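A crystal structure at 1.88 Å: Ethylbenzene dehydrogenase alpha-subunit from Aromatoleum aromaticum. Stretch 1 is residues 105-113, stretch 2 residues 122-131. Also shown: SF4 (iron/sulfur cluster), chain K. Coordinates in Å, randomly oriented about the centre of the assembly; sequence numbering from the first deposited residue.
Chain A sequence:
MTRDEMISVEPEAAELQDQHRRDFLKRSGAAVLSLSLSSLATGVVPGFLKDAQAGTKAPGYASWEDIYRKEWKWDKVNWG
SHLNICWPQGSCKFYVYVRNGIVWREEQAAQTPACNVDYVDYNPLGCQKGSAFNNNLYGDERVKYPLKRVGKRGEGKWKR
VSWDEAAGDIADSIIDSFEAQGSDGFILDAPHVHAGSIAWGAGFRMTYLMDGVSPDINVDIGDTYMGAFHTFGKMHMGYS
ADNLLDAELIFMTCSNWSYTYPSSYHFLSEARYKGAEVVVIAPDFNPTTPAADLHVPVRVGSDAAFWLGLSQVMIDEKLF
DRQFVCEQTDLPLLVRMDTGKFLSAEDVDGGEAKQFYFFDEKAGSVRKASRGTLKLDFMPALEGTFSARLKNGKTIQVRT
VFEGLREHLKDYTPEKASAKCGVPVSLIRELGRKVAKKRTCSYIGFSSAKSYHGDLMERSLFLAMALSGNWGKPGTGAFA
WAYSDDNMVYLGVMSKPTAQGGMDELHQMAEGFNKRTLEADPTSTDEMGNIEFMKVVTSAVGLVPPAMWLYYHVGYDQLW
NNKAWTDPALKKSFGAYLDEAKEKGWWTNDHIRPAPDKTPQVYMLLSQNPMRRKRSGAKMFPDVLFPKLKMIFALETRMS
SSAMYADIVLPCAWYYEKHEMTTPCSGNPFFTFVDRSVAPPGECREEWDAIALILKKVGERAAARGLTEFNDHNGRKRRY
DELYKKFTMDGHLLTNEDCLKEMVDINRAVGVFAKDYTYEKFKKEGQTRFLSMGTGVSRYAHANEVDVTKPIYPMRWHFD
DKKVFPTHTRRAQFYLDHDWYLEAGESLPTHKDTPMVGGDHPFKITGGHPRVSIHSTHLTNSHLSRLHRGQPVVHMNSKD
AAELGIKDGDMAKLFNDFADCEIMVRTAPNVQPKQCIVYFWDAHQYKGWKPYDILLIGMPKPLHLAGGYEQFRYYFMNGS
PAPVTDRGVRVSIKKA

Stretch 1 (105-113) REEQAAQTP
Stretch 2 122-131: YNPLGCQKGS

Stretch 1 enters as a strand, residues 105-108, and continues as loop; stretch 2 is mostly loop, with helical phi/psi at 128-130. The two stretches run antiparallel: CA of Glu 106 lies 5.9 Å from CA of Ser 131, CA of Ala 110 only 4.0 Å from CA of Pro 124, and CA of Thr 112 5.4 Å from CA of Tyr 122. Together they bury 578 Å².

Strand alternation sorts the first side chains. Arg 105 (p, t, m) points sideways and Glu 107 (t, t) away; they join in a salt bridge, NH2 of Arg 105 to OE1 of Glu 107 at 2.9 Å. Glu 106 (phi/psi -135/160, chi1 p) points toward stretch 2, where its CG packs 3.2 Å from O of Gly 130. Its carboxylate meets carbonyl oxygens but cannot bond to them, all being acceptors; it finds partners elsewhere in the structure. A water instead donates to O of Glu 106 and O of Ser 131, each at 2.7 Å.

Gln 108 (-62/138, chi1 m, chi2 97°) reaches across, its NE2 donating to O of Leu 125 at 2.8 Å and 168°. An amide suits this place because it supplies a donor to a backbone carbonyl. Beside it, Gly 126 (93/169) leaves room: a CB there would lie 2.5 Å from NE2 of Gln 108. The cluster lies beyond, with SG of Cys 127 (p) 2.3 Å from FE1 of SF4; a CB on Gly 130 would strike S4.

Ala 109 (-74/-34) makes no contact with stretch 2. At Ala 110, phi/psi of 58/57 turns the chain, and the small methyl allows close packing, CB to CB of Pro 124 at 3.8 Å. Pro 124 follows a cis peptide bond. A second water accepts from N of Ala 110 at 2.9 Å and donates to O of Pro 124 at 2.8 Å.

Gln 111 (-131/43, m, t) points away; its N lies 3.1 Å from OD1 of Asn 123, but the angle is too poor for a hydrogen bond, and the next amide makes it. N of Thr 112 donates to OD1 of Asn 123 (m, chi2 -39°) at 2.9 Å and 169°; the asparagine thus offers a side-chain acceptor to the loop backbone. Thr 112 (-119/92, m) then accepts through its own O from N of Tyr 122, 3.1 Å at 159°. Its CG2 packs 3.5 Å from CB of Tyr 122 (m, chi2 77°), and its OG1 lies 3.6 Å from CD1 of Leu 125 (m, t). Pro 113 (-65/165) points away, its O near the Tyr 122 ring edge, 3.9 Å from CD1 of Tyr 122.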

# COMPACT_ATOMS: atom_id res chain seq x y z
N ARG A 105 -6.55 15.48 9.34
CA ARG A 105 -6.72 14.07 8.98
C ARG A 105 -7.74 13.98 7.87
O ARG A 105 -8.34 15.00 7.48
CB ARG A 105 -7.24 13.26 10.17
CG ARG A 105 -8.65 13.60 10.51
CD ARG A 105 -9.12 12.81 11.68
NE ARG A 105 -9.34 11.40 11.38
CZ ARG A 105 -10.50 10.86 10.99
NH1 ARG A 105 -11.56 11.60 10.79
NH2 ARG A 105 -10.59 9.57 10.79
N GLU A 106 -7.91 12.75 7.39
CA GLU A 106 -8.90 12.45 6.37
C GLU A 106 -9.63 11.17 6.76
O GLU A 106 -9.15 10.37 7.57
CB GLU A 106 -8.21 12.28 5.02
CG GLU A 106 -7.05 11.24 5.04
CD GLU A 106 -5.72 11.89 5.23
OE1 GLU A 106 -5.20 12.52 4.28
OE2 GLU A 106 -5.16 11.78 6.33
N GLU A 107 -10.81 10.99 6.18
CA GLU A 107 -11.56 9.78 6.37
C GLU A 107 -12.50 9.55 5.19
O GLU A 107 -13.10 10.50 4.65
CB GLU A 107 -12.37 9.90 7.67
CG GLU A 107 -13.23 8.68 7.99
CD GLU A 107 -13.76 8.58 9.41
OE1 GLU A 107 -13.40 9.39 10.31
OE2 GLU A 107 -14.59 7.67 9.64
N GLN A 108 -12.72 8.28 4.87
CA GLN A 108 -13.54 7.93 3.72
C GLN A 108 -14.94 8.43 3.92
O GLN A 108 -15.51 8.27 4.98
CB GLN A 108 -13.64 6.42 3.52
CG GLN A 108 -12.34 5.74 3.19
CD GLN A 108 -11.67 5.10 4.42
OE1 GLN A 108 -11.53 5.75 5.49
NE2 GLN A 108 -11.25 3.82 4.27
N ALA A 109 -15.53 8.99 2.87
CA ALA A 109 -16.91 9.39 2.92
C ALA A 109 -17.83 8.17 2.87
O ALA A 109 -18.85 8.17 3.52
CB ALA A 109 -17.24 10.40 1.80
N ALA A 110 -17.44 7.13 2.14
CA ALA A 110 -18.23 5.88 2.04
C ALA A 110 -19.65 6.19 1.52
O ALA A 110 -20.68 5.91 2.16
CB ALA A 110 -18.26 5.16 3.45
N GLN A 111 -19.69 6.81 0.34
CA GLN A 111 -20.91 7.23 -0.32
C GLN A 111 -20.89 6.76 -1.78
O GLN A 111 -21.30 7.48 -2.68
CB GLN A 111 -21.03 8.78 -0.25
CG GLN A 111 -21.27 9.28 1.17
CD GLN A 111 -21.43 10.76 1.29
OE1 GLN A 111 -20.86 11.53 0.55
NE2 GLN A 111 -22.25 11.17 2.23
N THR A 112 -20.46 5.52 -1.99
CA THR A 112 -20.44 4.92 -3.34
C THR A 112 -21.34 3.70 -3.35
O THR A 112 -20.93 2.61 -2.99
CB THR A 112 -19.04 4.58 -3.77
OG1 THR A 112 -18.21 5.72 -3.56
CG2 THR A 112 -19.00 4.13 -5.24
N PRO A 113 -22.61 3.90 -3.72
CA PRO A 113 -23.57 2.79 -3.71
C PRO A 113 -23.30 1.67 -4.72
O PRO A 113 -22.50 1.84 -5.61
CB PRO A 113 -24.90 3.49 -4.05
CG PRO A 113 -24.69 4.91 -3.63
CD PRO A 113 -23.26 5.16 -4.10
N TYR A 122 -19.55 -0.16 -2.99
CA TYR A 122 -18.10 0.02 -3.10
C TYR A 122 -17.52 0.56 -1.76
O TYR A 122 -16.32 0.84 -1.68
CB TYR A 122 -17.74 0.98 -4.21
CG TYR A 122 -17.80 0.43 -5.61
CD1 TYR A 122 -19.01 0.26 -6.24
CD2 TYR A 122 -16.63 0.14 -6.33
CE1 TYR A 122 -19.08 -0.23 -7.55
CE2 TYR A 122 -16.69 -0.36 -7.66
CZ TYR A 122 -17.91 -0.52 -8.25
OH TYR A 122 -18.03 -0.99 -9.53
N ASN A 123 -18.36 0.70 -0.73
CA ASN A 123 -17.96 1.39 0.48
C ASN A 123 -17.04 0.55 1.35
O ASN A 123 -17.18 -0.67 1.40
CB ASN A 123 -19.19 1.74 1.26
CG ASN A 123 -20.00 2.80 0.56
OD1 ASN A 123 -19.44 3.73 -0.02
ND2 ASN A 123 -21.31 2.66 0.62
N PRO A 124 -16.16 1.19 2.13
CA PRO A 124 -15.89 2.62 2.19
C PRO A 124 -14.87 3.12 1.23
O PRO A 124 -14.61 4.33 1.22
CB PRO A 124 -15.33 2.80 3.60
CG PRO A 124 -14.62 1.51 3.91
CD PRO A 124 -15.38 0.44 3.15
N LEU A 125 -14.26 2.21 0.48
CA LEU A 125 -13.09 2.53 -0.33
C LEU A 125 -11.92 2.90 0.58
O LEU A 125 -11.97 2.68 1.79
CB LEU A 125 -13.39 3.66 -1.36
CG LEU A 125 -14.39 3.32 -2.48
CD1 LEU A 125 -14.80 4.62 -3.18
CD2 LEU A 125 -13.83 2.22 -3.44
N GLY A 126 -10.85 3.44 -0.02
CA GLY A 126 -9.73 3.90 0.74
C GLY A 126 -8.62 2.87 0.92
O GLY A 126 -8.74 1.68 0.57
N CYS A 127 -7.50 3.38 1.42
CA CYS A 127 -6.36 2.56 1.78
C CYS A 127 -5.54 3.28 2.82
O CYS A 127 -5.86 4.44 3.22
CB CYS A 127 -5.54 2.25 0.59
SG CYS A 127 -4.38 3.55 0.04
N GLN A 128 -4.49 2.61 3.27
CA GLN A 128 -3.76 3.15 4.43
C GLN A 128 -2.89 4.36 4.03
O GLN A 128 -2.64 5.25 4.85
CB GLN A 128 -2.94 2.04 5.14
CG GLN A 128 -1.63 1.62 4.41
CD GLN A 128 -1.85 0.74 3.20
OE1 GLN A 128 -2.86 0.89 2.49
NE2 GLN A 128 -0.90 -0.13 2.91
N LYS A 129 -2.46 4.42 2.77
CA LYS A 129 -1.65 5.52 2.33
C LYS A 129 -2.55 6.75 2.25
O LYS A 129 -2.20 7.79 2.78
CB LYS A 129 -1.04 5.24 0.98
CG LYS A 129 0.14 4.30 1.01
CD LYS A 129 -0.28 2.82 1.04
CE LYS A 129 -0.98 2.38 -0.26
NZ LYS A 129 -1.46 0.97 -0.17
N GLY A 130 -3.69 6.60 1.60
CA GLY A 130 -4.69 7.68 1.47
C GLY A 130 -5.20 8.18 2.80
O GLY A 130 -5.37 9.40 3.01
N SER A 131 -5.45 7.24 3.70
CA SER A 131 -6.03 7.53 5.01
C SER A 131 -5.02 8.15 6.00
O SER A 131 -5.39 8.50 7.13
CB SER A 131 -6.63 6.26 5.59
OG SER A 131 -7.74 5.82 4.83
FE1 SF4 K . -5.53 4.77 -1.54
FE2 SF4 K . -7.94 5.34 -2.67
FE3 SF4 K . -6.18 7.30 -2.27
FE4 SF4 K . -5.69 5.40 -4.19
S1 SF4 K . -7.32 6.97 -4.24
S2 SF4 K . -4.19 6.26 -2.59
S3 SF4 K . -6.65 3.59 -3.18
S4 SF4 K . -7.21 6.07 -0.62
O HOH W 1 -7.63 8.37 8.60
O HOH W 2 -15.33 6.81 0.16